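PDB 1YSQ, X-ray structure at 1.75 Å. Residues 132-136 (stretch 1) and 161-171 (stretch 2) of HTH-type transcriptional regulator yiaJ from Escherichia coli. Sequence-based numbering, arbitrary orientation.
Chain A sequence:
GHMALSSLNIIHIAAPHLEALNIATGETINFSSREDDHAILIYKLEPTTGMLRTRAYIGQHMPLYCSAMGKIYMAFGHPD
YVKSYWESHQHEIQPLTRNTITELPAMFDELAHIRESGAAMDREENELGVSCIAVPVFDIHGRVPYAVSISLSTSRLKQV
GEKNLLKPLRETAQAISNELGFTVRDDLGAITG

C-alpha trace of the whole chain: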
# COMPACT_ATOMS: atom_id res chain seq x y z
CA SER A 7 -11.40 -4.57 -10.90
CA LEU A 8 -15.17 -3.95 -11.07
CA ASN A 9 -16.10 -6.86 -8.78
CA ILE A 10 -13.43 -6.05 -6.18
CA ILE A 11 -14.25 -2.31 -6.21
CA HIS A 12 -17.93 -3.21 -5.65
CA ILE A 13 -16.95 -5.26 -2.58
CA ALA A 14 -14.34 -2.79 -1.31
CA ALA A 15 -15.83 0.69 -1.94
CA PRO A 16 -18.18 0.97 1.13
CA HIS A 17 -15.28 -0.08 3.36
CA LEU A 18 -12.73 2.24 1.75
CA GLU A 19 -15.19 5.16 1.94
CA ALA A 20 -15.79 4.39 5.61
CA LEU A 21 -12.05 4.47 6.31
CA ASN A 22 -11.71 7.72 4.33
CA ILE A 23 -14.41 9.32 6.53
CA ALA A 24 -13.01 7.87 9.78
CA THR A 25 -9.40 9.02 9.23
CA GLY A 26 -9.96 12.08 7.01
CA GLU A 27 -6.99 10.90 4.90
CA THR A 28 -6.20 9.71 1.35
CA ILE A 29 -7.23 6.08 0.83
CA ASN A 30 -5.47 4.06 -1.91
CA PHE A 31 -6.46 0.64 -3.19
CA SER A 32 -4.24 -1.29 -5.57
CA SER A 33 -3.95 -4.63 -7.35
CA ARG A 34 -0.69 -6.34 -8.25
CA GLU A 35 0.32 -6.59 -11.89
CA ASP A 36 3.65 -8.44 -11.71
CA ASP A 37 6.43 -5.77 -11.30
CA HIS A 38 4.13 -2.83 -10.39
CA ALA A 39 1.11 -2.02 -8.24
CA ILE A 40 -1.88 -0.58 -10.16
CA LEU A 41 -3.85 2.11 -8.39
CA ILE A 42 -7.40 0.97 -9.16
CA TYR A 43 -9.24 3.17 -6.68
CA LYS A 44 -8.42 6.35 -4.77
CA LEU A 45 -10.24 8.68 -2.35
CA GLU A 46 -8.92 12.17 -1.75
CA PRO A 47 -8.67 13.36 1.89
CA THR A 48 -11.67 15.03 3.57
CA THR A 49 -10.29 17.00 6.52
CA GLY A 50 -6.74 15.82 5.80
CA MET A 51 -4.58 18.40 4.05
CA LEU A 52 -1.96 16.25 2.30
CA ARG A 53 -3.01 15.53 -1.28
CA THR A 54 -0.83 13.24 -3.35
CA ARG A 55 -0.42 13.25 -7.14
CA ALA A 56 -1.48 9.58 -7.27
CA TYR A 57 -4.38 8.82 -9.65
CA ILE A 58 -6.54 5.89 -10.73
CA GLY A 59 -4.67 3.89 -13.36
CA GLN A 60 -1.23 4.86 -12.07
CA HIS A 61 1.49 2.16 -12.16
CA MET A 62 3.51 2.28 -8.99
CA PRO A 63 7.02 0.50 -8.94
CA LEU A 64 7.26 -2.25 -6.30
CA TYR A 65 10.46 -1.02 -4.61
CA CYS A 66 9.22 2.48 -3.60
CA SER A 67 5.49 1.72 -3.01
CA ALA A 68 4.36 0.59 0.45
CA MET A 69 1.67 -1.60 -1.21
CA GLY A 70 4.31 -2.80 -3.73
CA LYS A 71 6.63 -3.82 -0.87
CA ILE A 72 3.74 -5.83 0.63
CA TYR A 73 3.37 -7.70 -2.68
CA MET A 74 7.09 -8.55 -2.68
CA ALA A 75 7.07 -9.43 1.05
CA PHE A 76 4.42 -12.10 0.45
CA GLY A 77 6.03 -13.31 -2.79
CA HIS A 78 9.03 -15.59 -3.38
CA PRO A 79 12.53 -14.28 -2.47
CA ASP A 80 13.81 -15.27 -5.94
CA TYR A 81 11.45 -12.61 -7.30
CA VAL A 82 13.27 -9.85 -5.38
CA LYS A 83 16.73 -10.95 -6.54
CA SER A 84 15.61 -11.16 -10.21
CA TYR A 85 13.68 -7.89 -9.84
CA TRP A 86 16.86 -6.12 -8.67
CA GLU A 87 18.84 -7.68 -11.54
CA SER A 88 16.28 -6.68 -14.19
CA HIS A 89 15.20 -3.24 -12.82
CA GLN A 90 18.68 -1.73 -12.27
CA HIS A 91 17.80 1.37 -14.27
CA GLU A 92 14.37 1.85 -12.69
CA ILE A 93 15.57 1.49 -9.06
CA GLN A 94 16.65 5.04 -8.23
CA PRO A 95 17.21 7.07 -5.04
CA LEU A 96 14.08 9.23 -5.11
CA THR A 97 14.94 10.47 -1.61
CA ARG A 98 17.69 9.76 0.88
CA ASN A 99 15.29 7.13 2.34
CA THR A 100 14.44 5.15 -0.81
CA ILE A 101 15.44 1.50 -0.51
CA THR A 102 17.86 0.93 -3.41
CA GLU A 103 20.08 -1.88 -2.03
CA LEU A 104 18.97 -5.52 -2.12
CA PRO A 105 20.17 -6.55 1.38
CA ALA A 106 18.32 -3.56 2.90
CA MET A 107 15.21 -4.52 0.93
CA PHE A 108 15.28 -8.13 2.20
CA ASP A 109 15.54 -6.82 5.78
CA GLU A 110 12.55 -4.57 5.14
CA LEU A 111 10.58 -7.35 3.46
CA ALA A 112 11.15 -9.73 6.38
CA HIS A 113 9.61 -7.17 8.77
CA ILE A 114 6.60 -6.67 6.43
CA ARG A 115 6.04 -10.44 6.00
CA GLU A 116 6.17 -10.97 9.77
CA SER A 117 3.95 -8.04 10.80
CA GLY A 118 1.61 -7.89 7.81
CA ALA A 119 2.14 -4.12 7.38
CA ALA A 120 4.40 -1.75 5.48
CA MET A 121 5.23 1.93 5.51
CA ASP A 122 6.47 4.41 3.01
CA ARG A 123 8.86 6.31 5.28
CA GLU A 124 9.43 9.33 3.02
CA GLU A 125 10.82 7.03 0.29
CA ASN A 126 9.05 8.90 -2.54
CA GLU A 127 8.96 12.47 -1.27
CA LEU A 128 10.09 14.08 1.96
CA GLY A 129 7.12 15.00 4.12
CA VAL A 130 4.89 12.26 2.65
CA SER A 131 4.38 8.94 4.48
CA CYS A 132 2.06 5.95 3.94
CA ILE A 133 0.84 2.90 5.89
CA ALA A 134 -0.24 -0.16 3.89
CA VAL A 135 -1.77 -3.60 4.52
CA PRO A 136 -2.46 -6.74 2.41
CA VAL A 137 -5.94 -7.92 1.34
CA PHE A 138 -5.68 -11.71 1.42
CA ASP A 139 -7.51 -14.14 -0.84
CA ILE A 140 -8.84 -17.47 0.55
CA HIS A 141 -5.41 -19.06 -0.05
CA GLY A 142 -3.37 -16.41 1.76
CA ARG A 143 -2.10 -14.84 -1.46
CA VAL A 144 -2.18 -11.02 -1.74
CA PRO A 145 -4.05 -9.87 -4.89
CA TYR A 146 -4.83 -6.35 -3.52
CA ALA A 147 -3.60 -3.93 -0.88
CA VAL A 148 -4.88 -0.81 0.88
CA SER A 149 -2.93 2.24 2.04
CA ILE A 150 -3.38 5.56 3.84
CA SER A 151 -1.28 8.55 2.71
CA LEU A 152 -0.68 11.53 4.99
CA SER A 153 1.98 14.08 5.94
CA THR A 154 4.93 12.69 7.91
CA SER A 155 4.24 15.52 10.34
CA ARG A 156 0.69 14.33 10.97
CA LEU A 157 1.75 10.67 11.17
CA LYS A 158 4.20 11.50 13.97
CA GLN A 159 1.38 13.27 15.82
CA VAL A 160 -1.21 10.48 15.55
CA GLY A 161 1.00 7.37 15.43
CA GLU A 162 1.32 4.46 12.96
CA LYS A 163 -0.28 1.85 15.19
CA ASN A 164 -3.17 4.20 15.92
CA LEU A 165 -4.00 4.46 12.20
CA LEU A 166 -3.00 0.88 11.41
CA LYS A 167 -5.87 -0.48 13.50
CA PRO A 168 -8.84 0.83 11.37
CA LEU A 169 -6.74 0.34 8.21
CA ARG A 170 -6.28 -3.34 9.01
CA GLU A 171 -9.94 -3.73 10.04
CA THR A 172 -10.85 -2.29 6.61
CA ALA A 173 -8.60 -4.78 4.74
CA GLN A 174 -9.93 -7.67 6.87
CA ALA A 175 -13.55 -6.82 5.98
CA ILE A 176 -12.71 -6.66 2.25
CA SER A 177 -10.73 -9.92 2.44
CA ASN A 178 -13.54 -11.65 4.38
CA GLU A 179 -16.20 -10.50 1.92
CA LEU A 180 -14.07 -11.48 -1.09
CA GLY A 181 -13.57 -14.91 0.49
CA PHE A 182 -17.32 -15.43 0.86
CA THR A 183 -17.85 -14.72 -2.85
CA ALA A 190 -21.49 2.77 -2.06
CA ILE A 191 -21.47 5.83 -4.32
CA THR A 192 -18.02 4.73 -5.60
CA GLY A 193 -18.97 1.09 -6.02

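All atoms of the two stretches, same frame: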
# COMPACT_ATOMS: atom_id res chain seq x y z
N CYS A 132 3.24 6.80 4.13
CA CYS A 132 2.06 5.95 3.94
C CYS A 132 2.11 4.75 4.86
O CYS A 132 3.20 4.34 5.30
CB CYS A 132 1.96 5.47 2.48
SG CYS A 132 2.14 6.84 1.32
N ILE A 133 0.94 4.19 5.16
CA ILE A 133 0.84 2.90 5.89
C ILE A 133 0.00 1.99 5.01
O ILE A 133 -1.04 2.41 4.52
CB ILE A 133 0.13 3.07 7.26
CG1 ILE A 133 0.72 4.23 8.06
CG2 ILE A 133 0.21 1.76 8.09
CD1 ILE A 133 -0.24 4.75 9.14
N ALA A 134 0.44 0.74 4.82
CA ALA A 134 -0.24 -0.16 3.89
C ALA A 134 -0.43 -1.54 4.52
O ALA A 134 0.36 -1.96 5.39
CB ALA A 134 0.54 -0.26 2.58
N VAL A 135 -1.48 -2.24 4.09
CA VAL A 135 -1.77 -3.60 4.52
C VAL A 135 -2.20 -4.48 3.33
O VAL A 135 -2.72 -3.98 2.34
CB VAL A 135 -2.90 -3.66 5.60
CG1 VAL A 135 -2.44 -3.05 6.92
CG2 VAL A 135 -4.20 -3.00 5.10
N PRO A 136 -1.97 -5.79 3.42
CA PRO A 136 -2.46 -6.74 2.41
C PRO A 136 -3.96 -7.01 2.50
O PRO A 136 -4.53 -6.88 3.59
CB PRO A 136 -1.69 -8.02 2.75
CG PRO A 136 -1.45 -7.93 4.26
CD PRO A 136 -1.20 -6.46 4.49
N GLY A 161 0.39 8.67 15.22
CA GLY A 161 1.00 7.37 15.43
C GLY A 161 0.61 6.33 14.38
O GLY A 161 -0.57 6.26 13.97
N GLU A 162 1.57 5.50 13.97
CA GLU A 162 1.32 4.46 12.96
C GLU A 162 0.34 3.42 13.45
O GLU A 162 -0.60 3.07 12.73
CB GLU A 162 2.60 3.74 12.49
CG GLU A 162 2.28 2.72 11.38
CD GLU A 162 3.21 1.52 11.27
OE1 GLU A 162 4.15 1.37 12.07
OE2 GLU A 162 3.01 0.71 10.33
N LYS A 163 0.56 2.91 14.66
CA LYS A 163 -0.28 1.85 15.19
C LYS A 163 -1.70 2.34 15.38
O LYS A 163 -2.66 1.59 15.18
CB LYS A 163 0.30 1.27 16.48
CG LYS A 163 1.56 0.40 16.25
CD LYS A 163 1.33 -0.77 15.27
CE LYS A 163 2.54 -1.73 15.18
NZ LYS A 163 3.08 -1.88 13.79
N ASN A 164 -1.85 3.61 15.76
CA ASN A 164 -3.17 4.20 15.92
C ASN A 164 -3.98 4.15 14.62
O ASN A 164 -5.16 3.79 14.65
CB ASN A 164 -3.07 5.64 16.45
CG ASN A 164 -2.68 5.70 17.93
OD1 ASN A 164 -2.93 4.75 18.68
ND2 ASN A 164 -2.05 6.79 18.33
N LEU A 165 -3.34 4.48 13.50
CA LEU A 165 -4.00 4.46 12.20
C LEU A 165 -4.05 3.06 11.60
O LEU A 165 -4.96 2.73 10.84
CB LEU A 165 -3.30 5.42 11.24
CG LEU A 165 -3.65 6.90 11.36
CD1 LEU A 165 -2.71 7.73 10.49
CD2 LEU A 165 -5.13 7.17 10.96
N LEU A 166 -3.07 2.22 11.96
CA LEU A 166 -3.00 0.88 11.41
C LEU A 166 -4.22 0.04 11.82
O LEU A 166 -4.71 -0.79 11.05
CB LEU A 166 -1.68 0.20 11.82
CG LEU A 166 -1.40 -1.24 11.41
CD1 LEU A 166 -1.51 -1.39 9.90
CD2 LEU A 166 -0.00 -1.64 11.87
N LYS A 167 -4.72 0.28 13.03
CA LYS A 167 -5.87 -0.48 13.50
C LYS A 167 -7.13 -0.42 12.58
O LYS A 167 -7.58 -1.48 12.14
CB LYS A 167 -6.21 -0.16 14.95
CG LYS A 167 -7.17 -1.16 15.56
CD LYS A 167 -7.43 -0.81 17.00
CE LYS A 167 -8.91 -0.86 17.29
NZ LYS A 167 -9.21 -2.09 18.04
N PRO A 168 -7.69 0.75 12.30
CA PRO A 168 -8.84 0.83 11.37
C PRO A 168 -8.46 0.43 9.95
O PRO A 168 -9.28 -0.13 9.22
CB PRO A 168 -9.27 2.31 11.43
CG PRO A 168 -8.07 3.04 11.96
CD PRO A 168 -7.37 2.08 12.88
N LEU A 169 -7.22 0.71 9.55
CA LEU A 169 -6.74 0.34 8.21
C LEU A 169 -6.78 -1.18 8.06
O LEU A 169 -7.28 -1.72 7.06
CB LEU A 169 -5.30 0.84 8.00
CG LEU A 169 -4.59 0.34 6.72
CD1 LEU A 169 -5.36 0.71 5.45
CD2 LEU A 169 -3.19 0.88 6.69
N ARG A 170 -6.27 -1.88 9.07
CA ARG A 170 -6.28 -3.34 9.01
C ARG A 170 -7.71 -3.89 9.08
O ARG A 170 -8.07 -4.83 8.35
CB ARG A 170 -5.39 -3.95 10.09
CG ARG A 170 -5.51 -5.48 10.15
CD ARG A 170 -4.64 -6.11 11.23
NE ARG A 170 -4.93 -5.53 12.55
CZ ARG A 170 -4.09 -4.77 13.24
NH1 ARG A 170 -2.87 -4.49 12.76
NH2 ARG A 170 -4.47 -4.30 14.41
N GLU A 171 -8.54 -3.29 9.94
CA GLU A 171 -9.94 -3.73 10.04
C GLU A 171 -10.65 -3.60 8.68
O GLU A 171 -11.46 -4.45 8.32
CB GLU A 171 -10.67 -2.94 11.12
CG GLU A 171 -10.28 -3.37 12.53
CD GLU A 171 -10.72 -2.40 13.61
OE1 GLU A 171 -11.32 -1.35 13.27
OE2 GLU A 171 -10.44 -2.67 14.79

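The helix of residues 162-171 packs against the strand of residues 132-136 mainly through apolar side chains; no hydrogen bond or salt bridge joins the two stretches. At the centre lie Ile133 and Val135 from the strand and Leu166 and Leu169 from the helix, all four buried. Because side chains alternate along an extended strand, Ile133 and Val135 both direct their CA-to-CB bonds toward the helix, whereas that of Ala134 between them points away. The helix runs in broadly the same direction as the strand, with an angle of 34° between them and a closest approach of the axes of 8.5 Å, and in CA register Ile133 lies nearest Leu166 and Val135 nearest Arg170.

Leu166 and Leu169 each contact both strand side chains. The CA-to-CB bond of Leu166 points sideways, but its t,p rotamer brings the end of the side chain nearer the strand, where Leu166 CD1 lies 3.5 Å from Val135 CG1 and 4.0 Å from Ile133 CG2. Leu169, also t,p, starts toward the strand. Leu169 CD2 packs 3.8 Å from Ile133 CG2, and Leu169 CG lies 3.7 Å from Val135 CG2. The CD2 methyl also reaches the backbone, with Leu169 CD2 3.4 Å from Ile133 O and 4.1 Å from Ala134 N, so the leucine covers part of the peptide link between Ile133 and Ala134. Both methyls of Val135 pack against Leu169, and CG1 also reaches Leu166. A beta-branched residue suits this place, since it is compatible with the extended backbone and presents two methyls to the helix close to the main chain.

Ile133 has the most surface covered by the other stretch, 116 Å² of the 343 Å² buried in total on both sides. Its longer branch, with chi1 m and chi2 t, carries Ile133 CD1 to 3.8 Å from Leu165 CB, one turn before Leu169. Leu165 points toward the strand at its CA-to-CB bond, yet remains partly exposed and contributes 20 Å². Here the contact begins to open outward.

The polar edge is formed by Glu162 and Arg170. Glu162 extends with chi1 and chi2 both t, bringing Glu162 OE2 to 3.7 Å from Ile133 CG2; this is simple packing against a methyl. The other carboxylate oxygen, Glu162 OE1, makes a long salt bridge of 3.8 Å with Lys163 NZ, within the helix. Arg170 touches the strand through its base, with Arg170 CA and CB each 4.4 Å from Val135 CG1, and the end of its side chain leads away from the strand, so the apolar part of the residue borders the contact while the charged group stays clear of it. Farther round the helix, exposed Lys167 and Glu171 make no contact with the strand; Lys167 NZ and Glu171 OE2 instead form a salt bridge of 3.5 Å. Charged groups thus lie at or beyond the edge of the contact, and the buried leucines at its centre.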